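Local atomic coordinates of kojibiose phosphorylase (Gut metagenome, PDB entry 6W0P), a protein that belongs to glycoside hydrolase family 65, a group of carbohydrate-active enzymes that join an N-terminal beta domain, a central helical catalytic domain and a small C-terminal beta domain. Residues A[702-707]-A[713-718]; A[66-71]-A[181-186]; A[192-197]-A[269-274]; A[565-570]-A[576-581]. One frame throughout, in Å; residues are numbered along the deposited sequence.

Overall arrangement
The four contacts follow one another along the chain; none nests in or crosses another. Contact 2 comes first and closes a loop of 109 residues. It joins two loops of the N-terminal beta domain. Contact 3 follows and closes 71 residues, setting a hairpin of the ten-stranded sheet against helix 263-277. Contact 4 lies in the central catalytic domain. It folds one long loop back on itself, next to the second subunit. Contact 1 comes last and is a tight hairpin in the C-terminal beta domain. Contacts 2 and 4 come within about 15 Å at their nearest atoms, although different domains carry them. Contacts 3 and 4 lie farthest apart, with centres 56 Å from each other.

Contact 1 of 4, residues A[702-707]-A[713-718]; sequences YYQFKI and LLTVKV
Tyr703, Phe705 and Ile707 pair with Val718, Val716 and Leu714 as the hydrogen-bonded pairs of an antiparallel beta hairpin. Each pair makes two backbone bonds, six in all. Val718 N to Tyr703 O is almost straight (2.9 Å, 178° at the hydrogen), and Leu714 N to Ile707 O is the shortest at 2.7 Å. Gln704 with Lys717 and Lys706 with Thr715 are non-hydrogen-bonded pairs.

CH-pi contacts hold one face. Val718 CB lies over the face of the Tyr703 ring, 3.6 Å from CZ. Val716 CB lies over the Phe705 ring in the same way, 3.7 Å from CZ. Both rings have CG between the backbone N and the carbonyl carbon (chi1 59° and 63°), which lays them flat alongside the valines. Helix 666-680 touches these rings, and Thr695 O accepts a hydrogen bond from Tyr703 OH.

Polar and cation-pi contacts mark the other face. Lys717 is extended and brings CE over the centre of the Tyr702 ring, with NZ 4.2 Å from the ring centroid. Lys706 bends at its end to give Thr715 OG1 a hydrogen bond from NZ (2.8 Å).

Van der Waals packing adds to this face: Gln704 CD meets the methyl Thr715 CG2 at 3.5 Å.

The hairpin sits between strands 303-305 and 722-726 of a five-stranded sheet. Its chemistry is two-sided. The buried face of Tyr703, Phe705, Ile707, Leu714 and the two valines is largely apolar, as befits packing against helix 666-680, while the other face is partly exposed and carries the polar groups.

Contact 2 of 4, residues A[66-71]-A[181-186]; sequences YALKDT and GSDCYW
A single water joins Leu68 and Tyr185 where the two loops have no direct polar bond. It accepts from Leu68 N at 3.0 Å and lies 2.6 Å from Tyr185 OH, at the edge of the tyrosine ring and in its plane. The hydroxyl is thus tied to the backbone of 66-71 at one remove.

The direct contacts are van der Waals, and most are made by Leu68. With CG anti to the carbonyl carbon (chi1 -68°), Leu68 turns both methyls to 181-186. Leu68 CD2 meets the Tyr185 ring at Tyr185 CE2, 3.7 Å away. Leu68 CD1 lies against the carboxylate of Asp183, 3.6 Å from Asp183 CG. Leu68 and Tyr185 approach from opposite directions. Tyr66 O also comes 3.8 Å from Tyr185 CE2.

Other residues border the contact. Phe84 packs edge-to-face with Tyr185, and Leu205 touches Leu68. Tyr66 OH bonds to Lys404 NZ, a residue of the central catalytic domain.

Ser182 and Asp183 both face His179 and form a classic beta bulge. It lies in the connection from strand 165-174 to strand 186-194, which carries the chain from one antiparallel sheet of the N-terminal beta domain to another.

Contact 3 of 4, residues A[192-197]-A[269-274]; sequences FKIGNS and IALTKL
Leu271 and Leu274 of helix 263-277 pack on Ile194 and Ser197, the two ends of a type II' beta turn. The turn closes the hairpin of strands 186-194 and 197-204, at the edge of the ten-stranded antiparallel sheet of the N-terminal beta domain. Strand 186-194 is the outermost strand on this side within the chain.

Backbone bonds belong to each segment separately. Ile194 N bonds to Ser197 O at 3.0 Å, and Ser197 N returns a bond to Ile194 O at 3.2 Å. Gly195 takes up a positive phi of 62° in the turn. In the helix, Leu274 N bonds to Ala270 O, one turn back.

Between the segments the contact is van der Waals. Leu271 sits one turn before Leu274, so both side chains point at the hairpin. The two methyls of Leu271 touch different residues. Leu271 CD1 approaches Ile194 CB at 4.2 Å, a loose contact. Leu271 CD2 comes closer, 3.7 Å from Ser197 CB. Val214, in strand 210-217, touches Leu271 as well, and Tyr250 and Thr252 touch Leu274, so the helix lies across neighbouring strands too.

The one polar side-chain atom at the interface is Ser197 OG. Ser197 is a buried residue, and its OG is hydrogen-bonded to Arg216 NH1. With CG anti to the backbone N (chi1 -178°), the Leu274 side chain reaches the hairpin and brings Leu274 CD2 to 3.4 Å from Ser197 OG.

Contact 4 of 4, residues A[565-570]-A[576-581]; sequences DEEMPI and YDRIYR
Arg581 NE bonds to Asp577 OD2 at 2.8 Å, a salt bridge within 576-581. The carboxylate oxygen lies close to the guanidinium plane of Arg581, 8° out of it. The N-H points at it fairly directly, with 159° at the hydrogen.

Across the contact, Glu567 and Arg578 bring opposite charges near each other. Glu567 OE2 is 4.4 Å from Arg578 NH1, too far for a salt bridge but close enough for a probable electrostatic pull. Trp574 links the two side chains: its NE1 gives a hydrogen bond to Glu567 OE2, and its ring makes a cation-pi contact with Arg578. Arg578 NH1 makes its salt bridge with Asp390 OD2 of the second subunit.

Both segments belong to the long loop between helices 522-534 and 590-596 in the central catalytic domain, which in this family is an (alpha/alpha)6 barrel. A short 3-10 turn runs through Ile579 and Tyr580.

The Tyr576 ring packs edge-to-face with Trp410 and Tyr75 of the second subunit, and Arg581 NH1 bonds to Gln460 OE1 of that subunit. The apolar part of the contact is small. Ile570 CG2 meets Ile579 CB at 4.2 Å, and the two side chains cross at about a right angle.

Contact 1 of 4, residues A[702-707]-A[713-718]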
# COMPACT_ATOMS: atom_id res chain seq x y z
N TYR A 702 -13.19 -40.91 26.92
CA TYR A 702 -12.05 -40.40 27.71
C TYR A 702 -11.04 -39.77 26.76
O TYR A 702 -11.09 -40.02 25.54
CB TYR A 702 -11.47 -41.52 28.59
CG TYR A 702 -10.69 -42.63 27.93
CD1 TYR A 702 -9.40 -42.43 27.46
CD2 TYR A 702 -11.20 -43.93 27.87
CE1 TYR A 702 -8.66 -43.46 26.88
CE2 TYR A 702 -10.47 -44.98 27.32
CZ TYR A 702 -9.20 -44.74 26.83
OH TYR A 702 -8.46 -45.75 26.30
N TYR A 703 -10.16 -38.94 27.31
CA TYR A 703 -8.91 -38.51 26.65
C TYR A 703 -7.79 -38.62 27.67
O TYR A 703 -8.04 -38.60 28.91
CB TYR A 703 -9.03 -37.09 26.10
CG TYR A 703 -9.35 -36.04 27.13
CD1 TYR A 703 -10.65 -35.73 27.47
CD2 TYR A 703 -8.34 -35.32 27.75
CE1 TYR A 703 -10.94 -34.77 28.43
CE2 TYR A 703 -8.61 -34.34 28.69
CZ TYR A 703 -9.91 -34.07 29.03
OH TYR A 703 -10.17 -33.11 29.97
N GLN A 704 -6.56 -38.71 27.16
CA GLN A 704 -5.35 -38.82 28.00
C GLN A 704 -4.25 -38.03 27.32
O GLN A 704 -4.08 -38.23 26.10
CB GLN A 704 -4.98 -40.29 28.21
CG GLN A 704 -3.74 -40.53 29.06
CD GLN A 704 -3.49 -42.01 29.22
OE1 GLN A 704 -4.15 -42.69 30.01
NE2 GLN A 704 -2.55 -42.52 28.46
N PHE A 705 -3.57 -37.18 28.07
CA PHE A 705 -2.40 -36.39 27.60
C PHE A 705 -1.23 -36.62 28.55
O PHE A 705 -1.46 -37.09 29.68
CB PHE A 705 -2.74 -34.91 27.44
CG PHE A 705 -3.13 -34.17 28.69
CD1 PHE A 705 -2.17 -33.55 29.48
CD2 PHE A 705 -4.47 -33.99 29.01
CE1 PHE A 705 -2.54 -32.84 30.61
CE2 PHE A 705 -4.83 -33.28 30.15
CZ PHE A 705 -3.87 -32.71 30.94
N LYS A 706 -0.02 -36.37 28.05
CA LYS A 706 1.27 -36.49 28.77
C LYS A 706 2.04 -35.18 28.62
O LYS A 706 2.10 -34.65 27.47
CB LYS A 706 2.07 -37.67 28.24
CG LYS A 706 1.44 -39.04 28.49
CD LYS A 706 2.28 -40.15 27.92
CE LYS A 706 1.65 -41.52 28.03
NZ LYS A 706 1.96 -42.13 29.35
N ILE A 707 2.58 -34.69 29.73
CA ILE A 707 3.38 -33.44 29.85
C ILE A 707 4.43 -33.65 30.94
O ILE A 707 4.23 -34.49 31.84
CB ILE A 707 2.52 -32.20 30.17
CG1 ILE A 707 1.77 -32.34 31.50
CG2 ILE A 707 1.59 -31.87 29.02
CD1 ILE A 707 0.89 -31.15 31.83
N LEU A 713 7.44 -36.68 34.31
CA LEU A 713 6.62 -37.08 33.15
C LEU A 713 5.24 -37.49 33.65
O LEU A 713 5.13 -38.58 34.22
CB LEU A 713 7.30 -38.22 32.40
CG LEU A 713 6.52 -38.74 31.19
CD1 LEU A 713 6.05 -37.59 30.31
CD2 LEU A 713 7.38 -39.72 30.38
N LEU A 714 4.25 -36.62 33.45
CA LEU A 714 2.87 -36.79 33.99
C LEU A 714 1.94 -37.37 32.92
O LEU A 714 1.93 -36.82 31.80
CB LEU A 714 2.33 -35.44 34.43
CG LEU A 714 3.15 -34.72 35.48
CD1 LEU A 714 2.71 -33.28 35.57
CD2 LEU A 714 3.04 -35.41 36.83
N THR A 715 1.16 -38.38 33.30
CA THR A 715 0.03 -38.94 32.53
C THR A 715 -1.29 -38.58 33.23
O THR A 715 -1.46 -38.95 34.40
CB THR A 715 0.15 -40.45 32.35
OG1 THR A 715 1.39 -40.76 31.73
CG2 THR A 715 -0.98 -41.03 31.52
N VAL A 716 -2.17 -37.91 32.49
CA VAL A 716 -3.47 -37.41 32.95
C VAL A 716 -4.52 -38.05 32.06
O VAL A 716 -4.55 -37.70 30.89
CB VAL A 716 -3.55 -35.88 32.90
CG1 VAL A 716 -4.91 -35.40 33.38
CG2 VAL A 716 -2.43 -35.20 33.68
N LYS A 717 -5.33 -38.94 32.64
CA LYS A 717 -6.50 -39.58 31.99
C LYS A 717 -7.78 -38.99 32.59
O LYS A 717 -7.92 -39.03 33.81
CB LYS A 717 -6.45 -41.10 32.18
CG LYS A 717 -7.56 -41.85 31.45
CD LYS A 717 -7.43 -43.34 31.56
CE LYS A 717 -8.68 -44.02 31.03
NZ LYS A 717 -8.49 -45.48 30.86
N VAL A 718 -8.68 -38.52 31.73
CA VAL A 718 -9.99 -37.91 32.12
C VAL A 718 -11.12 -38.72 31.48
O VAL A 718 -11.15 -38.79 30.25
CB VAL A 718 -10.04 -36.43 31.72
CG1 VAL A 718 -11.30 -35.75 32.23
CG2 VAL A 718 -8.79 -35.71 32.18

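Contact 2 of 4, residues A[66-71]-A[181-186]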
# COMPACT_ATOMS: atom_id res chain seq x y z
N TYR A 66 16.46 -13.71 -1.52
CA TYR A 66 15.70 -12.44 -1.66
C TYR A 66 14.90 -12.45 -2.96
O TYR A 66 15.21 -13.22 -3.90
CB TYR A 66 16.66 -11.27 -1.57
CG TYR A 66 17.20 -11.00 -0.19
CD1 TYR A 66 16.44 -10.30 0.74
CD2 TYR A 66 18.47 -11.40 0.19
CE1 TYR A 66 16.92 -10.01 2.01
CE2 TYR A 66 18.97 -11.12 1.45
CZ TYR A 66 18.20 -10.43 2.36
OH TYR A 66 18.67 -10.14 3.61
N ALA A 67 13.86 -11.61 -3.02
CA ALA A 67 13.17 -11.29 -4.29
C ALA A 67 14.22 -10.87 -5.32
O ALA A 67 15.18 -10.20 -4.94
CB ALA A 67 12.15 -10.21 -4.07
N LEU A 68 14.03 -11.24 -6.58
CA LEU A 68 15.02 -11.01 -7.68
C LEU A 68 15.17 -9.51 -7.96
O LEU A 68 16.30 -9.07 -8.32
CB LEU A 68 14.54 -11.75 -8.92
CG LEU A 68 14.59 -13.27 -8.82
CD1 LEU A 68 13.94 -13.92 -10.04
CD2 LEU A 68 16.03 -13.73 -8.64
N LYS A 69 14.06 -8.77 -7.85
CA LYS A 69 13.98 -7.30 -8.06
C LYS A 69 13.29 -6.65 -6.86
O LYS A 69 12.28 -7.20 -6.37
CB LYS A 69 13.22 -6.99 -9.36
CG LYS A 69 11.70 -7.08 -9.26
CD LYS A 69 11.00 -7.23 -10.61
CE LYS A 69 9.57 -6.73 -10.60
NZ LYS A 69 9.01 -6.64 -11.97
N ASP A 70 13.83 -5.51 -6.42
CA ASP A 70 13.18 -4.52 -5.52
C ASP A 70 11.77 -4.20 -6.02
O ASP A 70 11.62 -3.93 -7.21
CB ASP A 70 13.96 -3.21 -5.48
CG ASP A 70 15.19 -3.25 -4.61
OD1 ASP A 70 15.58 -4.36 -4.17
OD2 ASP A 70 15.75 -2.16 -4.36
N THR A 71 10.78 -4.23 -5.12
CA THR A 71 9.53 -3.43 -5.23
C THR A 71 9.86 -2.01 -4.76
O THR A 71 10.24 -1.82 -3.61
CB THR A 71 8.39 -4.09 -4.45
OG1 THR A 71 8.21 -5.36 -5.07
CG2 THR A 71 7.11 -3.29 -4.45
N GLY A 181 7.22 -21.33 -8.84
CA GLY A 181 7.01 -21.88 -10.20
C GLY A 181 7.61 -21.03 -11.34
O GLY A 181 7.19 -21.24 -12.51
N SER A 182 8.56 -20.14 -11.05
CA SER A 182 9.15 -19.18 -12.03
C SER A 182 10.67 -19.35 -12.18
O SER A 182 11.12 -19.36 -13.32
CB SER A 182 8.83 -17.75 -11.68
OG SER A 182 7.47 -17.66 -11.28
N ASP A 183 11.44 -19.39 -11.09
CA ASP A 183 12.91 -19.21 -11.16
C ASP A 183 13.63 -20.22 -10.26
O ASP A 183 13.12 -20.50 -9.16
CB ASP A 183 13.29 -17.77 -10.82
CG ASP A 183 12.61 -16.79 -11.75
OD1 ASP A 183 13.14 -16.59 -12.87
OD2 ASP A 183 11.54 -16.27 -11.37
N CYS A 184 14.80 -20.68 -10.72
CA CYS A 184 15.78 -21.47 -9.95
C CYS A 184 16.66 -20.50 -9.17
O CYS A 184 17.14 -19.56 -9.79
CB CYS A 184 16.64 -22.35 -10.85
SG CYS A 184 17.78 -23.40 -9.91
N TYR A 185 16.82 -20.70 -7.87
CA TYR A 185 17.52 -19.76 -6.96
C TYR A 185 18.90 -20.32 -6.61
O TYR A 185 19.51 -19.83 -5.67
CB TYR A 185 16.64 -19.44 -5.74
CG TYR A 185 15.54 -18.46 -6.06
CD1 TYR A 185 14.34 -18.89 -6.62
CD2 TYR A 185 15.71 -17.09 -5.88
CE1 TYR A 185 13.34 -17.99 -6.95
CE2 TYR A 185 14.72 -16.18 -6.22
CZ TYR A 185 13.53 -16.63 -6.75
OH TYR A 185 12.54 -15.75 -7.09
N TRP A 186 19.40 -21.25 -7.42
CA TRP A 186 20.72 -21.92 -7.25
C TRP A 186 21.62 -21.66 -8.46
O TRP A 186 21.10 -21.72 -9.60
CB TRP A 186 20.50 -23.42 -7.04
CG TRP A 186 19.75 -23.71 -5.79
CD1 TRP A 186 18.41 -23.92 -5.66
CD2 TRP A 186 20.29 -23.75 -4.46
NE1 TRP A 186 18.08 -24.14 -4.35
CE2 TRP A 186 19.22 -24.04 -3.59
CE3 TRP A 186 21.57 -23.60 -3.93
CZ2 TRP A 186 19.40 -24.17 -2.21
CZ3 TRP A 186 21.75 -23.74 -2.57
CH2 TRP A 186 20.67 -24.02 -1.73
O HOH W 1 11.82 -13.32 -6.76

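Contact 3 of 4, residues A[192-197]-A[269-274]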
# COMPACT_ATOMS: atom_id res chain seq x y z
N PHE A 192 30.17 -34.25 -9.45
CA PHE A 192 31.31 -35.17 -9.23
C PHE A 192 30.83 -36.59 -9.00
O PHE A 192 29.73 -36.79 -8.44
CB PHE A 192 32.13 -34.73 -8.01
CG PHE A 192 31.32 -34.54 -6.74
CD1 PHE A 192 31.08 -35.61 -5.88
CD2 PHE A 192 30.82 -33.30 -6.41
CE1 PHE A 192 30.33 -35.43 -4.73
CE2 PHE A 192 30.07 -33.12 -5.26
CZ PHE A 192 29.82 -34.18 -4.42
N LYS A 193 31.66 -37.55 -9.40
CA LYS A 193 31.53 -38.97 -8.98
C LYS A 193 32.86 -39.38 -8.35
O LYS A 193 33.89 -39.22 -9.01
CB LYS A 193 31.07 -39.87 -10.13
CG LYS A 193 31.04 -41.36 -9.81
CD LYS A 193 29.88 -42.09 -10.45
CE LYS A 193 30.12 -43.58 -10.61
NZ LYS A 193 30.50 -44.24 -9.33
N ILE A 194 32.82 -39.82 -7.10
CA ILE A 194 33.98 -40.32 -6.33
C ILE A 194 33.60 -41.69 -5.78
O ILE A 194 32.77 -41.74 -4.87
CB ILE A 194 34.35 -39.32 -5.21
CG1 ILE A 194 34.40 -37.90 -5.78
CG2 ILE A 194 35.63 -39.75 -4.51
CD1 ILE A 194 35.28 -36.91 -5.03
N GLY A 195 34.18 -42.76 -6.34
CA GLY A 195 33.86 -44.15 -5.96
C GLY A 195 32.40 -44.46 -6.25
O GLY A 195 31.93 -44.09 -7.34
N ASN A 196 31.68 -45.06 -5.30
CA ASN A 196 30.27 -45.46 -5.52
C ASN A 196 29.34 -44.30 -5.16
O ASN A 196 28.10 -44.53 -5.09
CB ASN A 196 29.92 -46.73 -4.75
CG ASN A 196 30.54 -47.96 -5.39
OD1 ASN A 196 31.25 -48.72 -4.73
ND2 ASN A 196 30.26 -48.15 -6.67
N SER A 197 29.89 -43.09 -5.00
CA SER A 197 29.15 -41.89 -4.56
C SER A 197 29.10 -40.88 -5.70
O SER A 197 30.08 -40.77 -6.44
CB SER A 197 29.77 -41.34 -3.30
OG SER A 197 29.53 -42.24 -2.22
N ILE A 269 32.81 -34.09 4.35
CA ILE A 269 31.83 -34.40 5.43
C ILE A 269 30.64 -35.14 4.80
O ILE A 269 30.26 -36.21 5.31
CB ILE A 269 31.40 -33.13 6.18
CG1 ILE A 269 32.59 -32.48 6.89
CG2 ILE A 269 30.25 -33.44 7.14
CD1 ILE A 269 32.39 -31.01 7.24
N ALA A 270 30.12 -34.66 3.67
CA ALA A 270 28.95 -35.27 3.02
C ALA A 270 29.26 -36.73 2.68
O ALA A 270 28.44 -37.62 3.04
CB ALA A 270 28.53 -34.47 1.82
N LEU A 271 30.42 -37.00 2.07
CA LEU A 271 30.80 -38.36 1.62
C LEU A 271 31.04 -39.29 2.81
O LEU A 271 30.67 -40.48 2.69
CB LEU A 271 32.04 -38.27 0.73
CG LEU A 271 31.79 -37.69 -0.65
CD1 LEU A 271 33.01 -37.91 -1.54
CD2 LEU A 271 30.56 -38.31 -1.28
N THR A 272 31.65 -38.79 3.88
CA THR A 272 31.93 -39.56 5.13
C THR A 272 30.60 -40.02 5.75
O THR A 272 30.46 -41.23 6.05
CB THR A 272 32.78 -38.76 6.12
OG1 THR A 272 33.95 -38.30 5.42
CG2 THR A 272 33.20 -39.57 7.32
N LYS A 273 29.62 -39.11 5.90
CA LYS A 273 28.31 -39.46 6.50
C LYS A 273 27.51 -40.36 5.54
O LYS A 273 26.94 -41.35 6.00
CB LYS A 273 27.55 -38.18 6.89
CG LYS A 273 27.92 -37.62 8.26
CD LYS A 273 27.73 -36.12 8.33
CE LYS A 273 28.30 -35.50 9.59
NZ LYS A 273 27.22 -35.22 10.56
N LEU A 274 27.48 -40.05 4.24
CA LEU A 274 26.81 -40.91 3.23
C LEU A 274 27.31 -42.36 3.40
O LEU A 274 26.47 -43.28 3.49
CB LEU A 274 27.12 -40.40 1.83
CG LEU A 274 26.44 -41.19 0.70
CD1 LEU A 274 24.92 -41.11 0.83
CD2 LEU A 274 26.90 -40.70 -0.66

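Contact 4 of 4, residues A[565-570]-A[576-581]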
# COMPACT_ATOMS: atom_id res chain seq x y z
N ASP A 565 -23.09 -15.63 3.50
CA ASP A 565 -21.98 -16.56 3.16
C ASP A 565 -21.35 -16.14 1.83
O ASP A 565 -20.14 -16.31 1.70
CB ASP A 565 -22.48 -18.00 3.10
CG ASP A 565 -22.81 -18.54 4.48
OD1 ASP A 565 -23.85 -18.14 5.04
OD2 ASP A 565 -21.98 -19.30 4.99
N GLU A 566 -22.16 -15.64 0.90
CA GLU A 566 -21.70 -15.09 -0.41
C GLU A 566 -20.64 -14.00 -0.18
O GLU A 566 -19.83 -13.79 -1.11
CB GLU A 566 -22.89 -14.56 -1.23
CG GLU A 566 -23.79 -13.58 -0.49
CD GLU A 566 -25.17 -13.39 -1.10
OE1 GLU A 566 -26.13 -14.06 -0.62
OE2 GLU A 566 -25.29 -12.57 -2.04
N GLU A 567 -20.63 -13.35 1.00
CA GLU A 567 -19.72 -12.22 1.36
C GLU A 567 -18.46 -12.75 2.05
O GLU A 567 -17.69 -11.92 2.57
CB GLU A 567 -20.41 -11.24 2.32
CG GLU A 567 -21.51 -10.42 1.68
CD GLU A 567 -22.13 -9.40 2.63
OE1 GLU A 567 -22.83 -9.81 3.59
OE2 GLU A 567 -21.89 -8.20 2.42
N MET A 568 -18.25 -14.06 2.07
CA MET A 568 -17.05 -14.65 2.72
C MET A 568 -16.14 -15.24 1.65
O MET A 568 -16.61 -15.79 0.66
CB MET A 568 -17.45 -15.72 3.74
CG MET A 568 -16.73 -15.58 5.08
SD MET A 568 -17.25 -14.13 6.06
CE MET A 568 -18.92 -14.61 6.51
N PRO A 569 -14.80 -15.08 1.78
CA PRO A 569 -14.21 -14.30 2.87
C PRO A 569 -14.40 -12.79 2.61
O PRO A 569 -14.73 -12.41 1.49
CB PRO A 569 -12.73 -14.74 2.86
CG PRO A 569 -12.46 -15.14 1.42
CD PRO A 569 -13.79 -15.61 0.84
N ILE A 570 -14.25 -11.97 3.66
CA ILE A 570 -14.55 -10.51 3.68
C ILE A 570 -13.70 -9.79 2.63
O ILE A 570 -14.26 -8.97 1.87
CB ILE A 570 -14.33 -9.92 5.09
CG1 ILE A 570 -15.42 -10.36 6.08
CG2 ILE A 570 -14.21 -8.40 5.04
CD1 ILE A 570 -16.74 -9.63 5.93
N TYR A 576 -11.84 -2.60 0.52
CA TYR A 576 -10.68 -2.70 1.42
C TYR A 576 -10.93 -2.01 2.78
O TYR A 576 -10.70 -2.65 3.80
CB TYR A 576 -9.43 -2.10 0.78
CG TYR A 576 -8.25 -2.24 1.71
CD1 TYR A 576 -7.87 -3.50 2.16
CD2 TYR A 576 -7.60 -1.14 2.24
CE1 TYR A 576 -6.83 -3.66 3.04
CE2 TYR A 576 -6.55 -1.29 3.14
CZ TYR A 576 -6.15 -2.56 3.51
OH TYR A 576 -5.12 -2.78 4.38
N ASP A 577 -11.33 -0.73 2.79
CA ASP A 577 -11.38 0.04 4.07
C ASP A 577 -12.53 -0.44 4.97
O ASP A 577 -12.47 -0.20 6.20
CB ASP A 577 -11.49 1.54 3.83
CG ASP A 577 -12.88 1.98 3.43
OD1 ASP A 577 -13.22 1.87 2.24
OD2 ASP A 577 -13.62 2.43 4.33
N ARG A 578 -13.57 -1.08 4.42
CA ARG A 578 -14.85 -1.20 5.17
C ARG A 578 -14.69 -2.02 6.46
O ARG A 578 -15.28 -1.63 7.48
CB ARG A 578 -15.93 -1.78 4.28
CG ARG A 578 -17.24 -2.02 5.00
CD ARG A 578 -18.11 -2.74 3.99
NE ARG A 578 -19.35 -3.21 4.55
CZ ARG A 578 -20.23 -3.91 3.87
NH1 ARG A 578 -19.98 -4.22 2.61
NH2 ARG A 578 -21.37 -4.25 4.44
N ILE A 579 -13.93 -3.10 6.45
CA ILE A 579 -13.78 -3.96 7.67
C ILE A 579 -13.20 -3.15 8.85
O ILE A 579 -13.48 -3.51 9.99
CB ILE A 579 -12.95 -5.22 7.39
CG1 ILE A 579 -13.07 -6.23 8.55
CG2 ILE A 579 -11.49 -4.88 7.10
CD1 ILE A 579 -14.50 -6.64 8.90
N TYR A 580 -12.42 -2.10 8.62
CA TYR A 580 -11.72 -1.37 9.71
C TYR A 580 -12.68 -0.50 10.53
O TYR A 580 -12.37 -0.23 11.71
CB TYR A 580 -10.59 -0.50 9.15
CG TYR A 580 -9.44 -1.28 8.59
CD1 TYR A 580 -8.62 -2.03 9.41
CD2 TYR A 580 -9.14 -1.23 7.24
CE1 TYR A 580 -7.54 -2.73 8.91
CE2 TYR A 580 -8.05 -1.91 6.72
CZ TYR A 580 -7.26 -2.67 7.56
OH TYR A 580 -6.22 -3.39 7.04
N ARG A 581 -13.81 -0.09 9.94
CA ARG A 581 -14.65 0.97 10.55
C ARG A 581 -15.93 0.35 11.13
O ARG A 581 -16.97 1.04 11.11
CB ARG A 581 -14.89 2.11 9.56
CG ARG A 581 -15.46 1.70 8.22
CD ARG A 581 -15.51 2.88 7.27
NE ARG A 581 -15.96 2.48 5.94
CZ ARG A 581 -17.23 2.34 5.55
NH1 ARG A 581 -18.24 2.57 6.38
NH2 ARG A 581 -17.49 1.94 4.30